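Local coordinates for protein transcriptional regulator (Aquifex aeolicus, PDB 2EH3) that probably binds DNA as a transcriptional regulator of the TetR/AcrR family, and carries magnesium ions in the crystal, at residues Ser24-Glu27 against Ile28-Arg31; Phe16-Tyr20 against Gln21-Val25. All coordinates share one frame; numbering follows the deposited sequence.

Interaction 1 of 2, residues Ser24-Glu27 against Ile28-Arg31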
loop_
_atom_site.group_PDB
_atom_site.type_symbol
_atom_site.label_atom_id
_atom_site.label_comp_id
_atom_site.label_asym_id
_atom_site.label_seq_id
_atom_site.Cartn_x
_atom_site.Cartn_y
_atom_site.Cartn_z
ATOM N N SER A 24 -11.700 -15.548 -16.202
ATOM C CA SER A 24 -11.411 -16.954 -16.491
ATOM C C SER A 24 -10.580 -17.123 -17.759
ATOM O O SER A 24 -10.487 -16.202 -18.576
ATOM C CB SER A 24 -12.729 -17.720 -16.651
ATOM O OG SER A 24 -13.379 -17.313 -17.850
ATOM N N VAL A 25 -9.964 -18.296 -17.909
ATOM C CA VAL A 25 -9.189 -18.587 -19.100
ATOM C C VAL A 25 -10.160 -18.536 -20.276
ATOM O O VAL A 25 -9.815 -18.056 -21.355
ATOM C CB VAL A 25 -8.529 -19.970 -18.976
ATOM C CG1 VAL A 25 -7.965 -20.414 -20.331
ATOM C CG2 VAL A 25 -7.438 -19.902 -17.920
ATOM N N GLU A 26 -11.388 -18.999 -20.069
ATOM C CA GLU A 26 -12.342 -18.949 -21.163
ATOM C C GLU A 26 -12.590 -17.516 -21.663
ATOM O O GLU A 26 -12.650 -17.285 -22.867
ATOM C CB GLU A 26 -13.664 -19.581 -20.757
ATOM C CG GLU A 26 -14.687 -19.516 -21.882
ATOM C CD GLU A 26 -14.111 -19.988 -23.215
ATOM O OE1 GLU A 26 -13.722 -21.179 -23.307
ATOM O OE2 GLU A 26 -14.037 -19.160 -24.166
ATOM N N GLU A 27 -12.743 -16.552 -20.757
ATOM C CA GLU A 27 -12.973 -15.164 -21.164
ATOM C C GLU A 27 -11.759 -14.583 -21.901
ATOM O O GLU A 27 -11.894 -13.804 -22.845
ATOM C CB GLU A 27 -13.313 -14.296 -19.950
ATOM C CG GLU A 27 -14.603 -14.706 -19.268
ATOM C CD GLU A 27 -14.865 -13.959 -17.970
ATOM O OE1 GLU A 27 -13.912 -13.718 -17.204
ATOM O OE2 GLU A 27 -16.044 -13.630 -17.706
ATOM N N ILE A 28 -10.574 -14.950 -21.433
ATOM C CA ILE A 28 -9.340 -14.480 -22.051
ATOM C C ILE A 28 -9.223 -14.980 -23.490
ATOM O O ILE A 28 -8.974 -14.186 -24.410
ATOM C CB ILE A 28 -8.125 -14.961 -21.240
ATOM C CG1 ILE A 28 -8.069 -14.193 -19.909
ATOM C CG2 ILE A 28 -6.806 -14.726 -22.020
ATOM C CD1 ILE A 28 -7.112 -14.825 -18.889
ATOM N N VAL A 29 -9.399 -16.296 -23.690
ATOM C CA VAL A 29 -9.243 -16.811 -25.051
ATOM C C VAL A 29 -10.356 -16.333 -25.977
ATOM O O VAL A 29 -10.114 -16.120 -27.173
ATOM C CB VAL A 29 -9.070 -18.369 -25.129
ATOM C CG1 VAL A 29 -7.801 -18.796 -24.361
ATOM C CG2 VAL A 29 -10.303 -19.094 -24.630
ATOM N N LYS A 30 -11.558 -16.132 -25.433
ATOM C CA LYS A 30 -12.666 -15.608 -26.233
ATOM C C LYS A 30 -12.297 -14.206 -26.729
ATOM O O LYS A 30 -12.429 -13.898 -27.909
ATOM C CB LYS A 30 -13.936 -15.513 -25.390
ATOM C CG LYS A 30 -15.204 -15.146 -26.178
ATOM C CD LYS A 30 -16.420 -14.982 -25.245
ATOM C CE LYS A 30 -16.337 -13.676 -24.420
ATOM N NZ LYS A 30 -16.678 -13.788 -22.951
ATOM N N ARG A 31 -11.840 -13.347 -25.819
ATOM C CA ARG A 31 -11.480 -11.984 -26.186
ATOM C C ARG A 31 -10.317 -11.953 -27.179
ATOM O O ARG A 31 -10.263 -11.098 -28.073
ATOM C CB ARG A 31 -11.127 -11.194 -24.915
ATOM C CG ARG A 31 -10.587 -9.794 -25.162
ATOM C CD ARG A 31 -11.641 -8.868 -25.739
ATOM N NE ARG A 31 -12.722 -8.556 -24.799
ATOM C CZ ARG A 31 -12.651 -7.641 -23.833
ATOM N NH1 ARG A 31 -11.542 -6.931 -23.663
ATOM N NH2 ARG A 31 -13.696 -7.424 -23.037
#
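Val25 and Val29 meet on the first turns of helix 25-32, methyl to methyl, with Val25 CG1 4.3 Å from Val29 CG1. The backbone draws them together: Val29 N donates to Val25 O at 3.0 Å. Val29 CG2 sits between its own backbone N and carbonyl carbon (CG1 at chi1 -61°), which brings it to 3.4 Å from Glu26 O. Ile28, buried like Val29, places its CG1 3.4 Å from Ser24 O, the acceptor of Ile28 N. Val25 and Val29 touch Phe39 of helix 36-42, whereas Ile28 packs on Leu14 of helix 3-18. The solvent side is looser. Glu26 bends at chi2 and crosses Lys30 at about a right angle, its OE2 3.8 Å from Lys30 CB and equally far from Val29 CG2, so the carboxylate meets aliphatic carbon. Glu26 OE2 and Lys30 NZ stay 6.1 Å apart, and any attraction between them is probably weak. At the helix start, the N-cap residue Ser24 and Glu27 bond reciprocally: Glu27 N donates to Ser24 OG at 3.1 Å, while Ser24 N reaches Glu27 OE1 at 3.0 Å from above the carboxylate plane. Glu27 OE1 also takes a salt bridge from Lys18. This reciprocal pair is a capping box, here opening the first helix of the predicted helix-turn-helix of a TetR-type DNA-binding domain.

Interaction 2 of 2, residues Phe16-Tyr20 against Gln21-Val25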
loop_
_atom_site.group_PDB
_atom_site.type_symbol
_atom_site.label_atom_id
_atom_site.label_comp_id
_atom_site.label_asym_id
_atom_site.label_seq_id
_atom_site.Cartn_x
_atom_site.Cartn_y
_atom_site.Cartn_z
ATOM N N PHE A 16 -7.018 -6.038 -15.171
ATOM C CA PHE A 16 -7.113 -4.636 -14.770
ATOM C C PHE A 16 -8.580 -4.242 -14.607
ATOM O O PHE A 16 -8.981 -3.643 -13.601
ATOM C CB PHE A 16 -6.449 -3.738 -15.828
ATOM C CG PHE A 16 -6.628 -2.263 -15.587
ATOM C CD1 PHE A 16 -6.009 -1.642 -14.515
ATOM C CD2 PHE A 16 -7.431 -1.502 -16.432
ATOM C CE1 PHE A 16 -6.184 -0.280 -14.280
ATOM C CE2 PHE A 16 -7.609 -0.149 -16.210
ATOM C CZ PHE A 16 -6.984 0.467 -15.132
ATOM N N GLU A 17 -9.383 -4.620 -15.586
ATOM C CA GLU A 17 -10.809 -4.301 -15.558
ATOM C C GLU A 17 -11.618 -4.993 -14.472
ATOM O O GLU A 17 -12.457 -4.352 -13.835
ATOM C CB GLU A 17 -11.452 -4.613 -16.918
ATOM C CG GLU A 17 -11.059 -3.641 -18.034
ATOM C CD GLU A 17 -11.434 -2.196 -17.731
ATOM O OE1 GLU A 17 -12.588 -1.940 -17.339
ATOM O OE2 GLU A 17 -10.574 -1.307 -17.901
ATOM N N LYS A 18 -11.365 -6.272 -14.237
ATOM C CA LYS A 18 -12.189 -6.967 -13.263
ATOM C C LYS A 18 -11.534 -7.965 -12.334
ATOM O O LYS A 18 -12.213 -8.770 -11.689
ATOM C CB LYS A 18 -13.368 -7.591 -13.993
ATOM C CG LYS A 18 -12.962 -8.711 -14.911
ATOM C CD LYS A 18 -13.870 -8.696 -16.109
ATOM C CE LYS A 18 -13.758 -9.983 -16.908
ATOM N NZ LYS A 18 -14.309 -11.121 -16.160
ATOM N N GLY A 19 -10.205 -7.904 -12.258
ATOM C CA GLY A 19 -9.480 -8.764 -11.335
ATOM C C GLY A 19 -9.097 -10.147 -11.818
ATOM O O GLY A 19 -9.700 -10.684 -12.736
ATOM N N TYR A 20 -8.076 -10.714 -11.180
ATOM C CA TYR A 20 -7.590 -12.055 -11.496
ATOM C C TYR A 20 -8.631 -13.137 -11.160
ATOM O O TYR A 20 -8.961 -13.959 -12.011
ATOM C CB TYR A 20 -6.310 -12.327 -10.706
ATOM C CG TYR A 20 -5.790 -13.731 -10.858
ATOM C CD1 TYR A 20 -4.979 -14.087 -11.959
ATOM C CD2 TYR A 20 -6.057 -14.693 -9.892
ATOM C CE1 TYR A 20 -4.438 -15.366 -12.071
ATOM C CE2 TYR A 20 -5.532 -15.971 -10.004
ATOM C CZ TYR A 20 -4.723 -16.297 -11.084
ATOM O OH TYR A 20 -4.172 -17.557 -11.145
ATOM N N GLN A 21 -9.168 -13.120 -9.941
ATOM C CA GLN A 21 -10.158 -14.122 -9.549
ATOM C C GLN A 21 -11.420 -14.072 -10.400
ATOM O O GLN A 21 -12.021 -15.118 -10.703
ATOM C CB GLN A 21 -10.547 -13.955 -8.074
ATOM C CG GLN A 21 -9.389 -14.114 -7.074
ATOM C CD GLN A 21 -8.751 -15.512 -7.046
ATOM O OE1 GLN A 21 -7.702 -15.713 -6.422
ATOM N NE2 GLN A 21 -9.380 -16.474 -7.709
ATOM N N GLY A 22 -11.804 -12.868 -10.804
ATOM C CA GLY A 22 -13.004 -12.677 -11.600
ATOM C C GLY A 22 -12.856 -12.798 -13.105
ATOM O O GLY A 22 -13.791 -12.464 -13.835
ATOM N N THR A 23 -11.698 -13.275 -13.564
ATOM C CA THR A 23 -11.451 -13.463 -14.994
ATOM C C THR A 23 -11.056 -14.901 -15.228
ATOM O O THR A 23 -10.189 -15.420 -14.547
ATOM C CB THR A 23 -10.335 -12.531 -15.487
ATOM O OG1 THR A 23 -10.779 -11.185 -15.299
ATOM C CG2 THR A 23 -10.043 -12.757 -16.959
ATOM N N SER A 24 -11.700 -15.548 -16.202
ATOM C CA SER A 24 -11.411 -16.954 -16.491
ATOM C C SER A 24 -10.580 -17.123 -17.759
ATOM O O SER A 24 -10.487 -16.202 -18.576
ATOM C CB SER A 24 -12.729 -17.720 -16.651
ATOM O OG SER A 24 -13.379 -17.313 -17.850
ATOM N N VAL A 25 -9.964 -18.296 -17.909
ATOM C CA VAL A 25 -9.189 -18.587 -19.100
ATOM C C VAL A 25 -10.160 -18.536 -20.276
ATOM O O VAL A 25 -9.815 -18.056 -21.355
ATOM C CB VAL A 25 -8.529 -19.970 -18.976
ATOM C CG1 VAL A 25 -7.965 -20.414 -20.331
ATOM C CG2 VAL A 25 -7.438 -19.902 -17.920
HETATM O O HOH W 1 -11.669 -10.393 -9.511
#
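Lys18 lays its aliphatic chain across the hydroxyl of Thr23, the two side chains crossing at about a right angle, with Lys18 CG 3.3 Å from Thr23 OG1. A chi1 of 68° sets Lys18 CG between its own backbone N and carbonyl carbon and turns the chain toward the loop, where NZ, also paired with Glu27, bonds to Gly22 O at 2.7 Å, tilted 25° from the carbonyl plane. Thr23 OG1 donates to Gly19 O at 2.8 Å, approaching it nearly in line with the C=O bond. Thr23 N donates to Tyr20 O at 3.2 Å, closing the type I turn from Tyr20 to Thr23, from well above the carbonyl plane. A valine at Thr23 would probably leave Gly19 O without its hydroxyl donor and the loop less firmly tied to the helix end. Gly19 has positive phi, at which a side chain would jam against the preceding carbonyl. One water bridges Lys18 O and Gly22 N, 2.8 Å from each. Gln21 OE1 lies in plane at the edge of the Tyr20 ring, 4.0 Å from Tyr20 CD2. The loop thus joins helix 3-18 to helix 25-32, with Thr23 against Leu14 of the former; Tyr20 packs on Ile50 of helix 46-67, and Lys46, at the start of that helix, bonds to both Tyr20 O and Thr23 O.

Both interactions belong to the same DNA-binding family region and share Ser24 and Val25, so 16-25 leads directly into 24-31. Each mixes buried and exposed residues, but the chemistry differs. Interaction 1 is a regular helix start, built on successive backbone bonds, with Ile28 and Val29 buried, Val25 partly exposed and the chains of Glu26 and Lys30 exposed. Interaction 2 is an irregular turn, held by a threonine hydroxyl, a lysine and a bridging water around two glycines, with Tyr20 buried against helix 46-67. They meet at the salt bridge of Lys18 and Glu27 and where Ile28 packs on Thr23, tying the end of helix 3-18 to the start of helix 25-32.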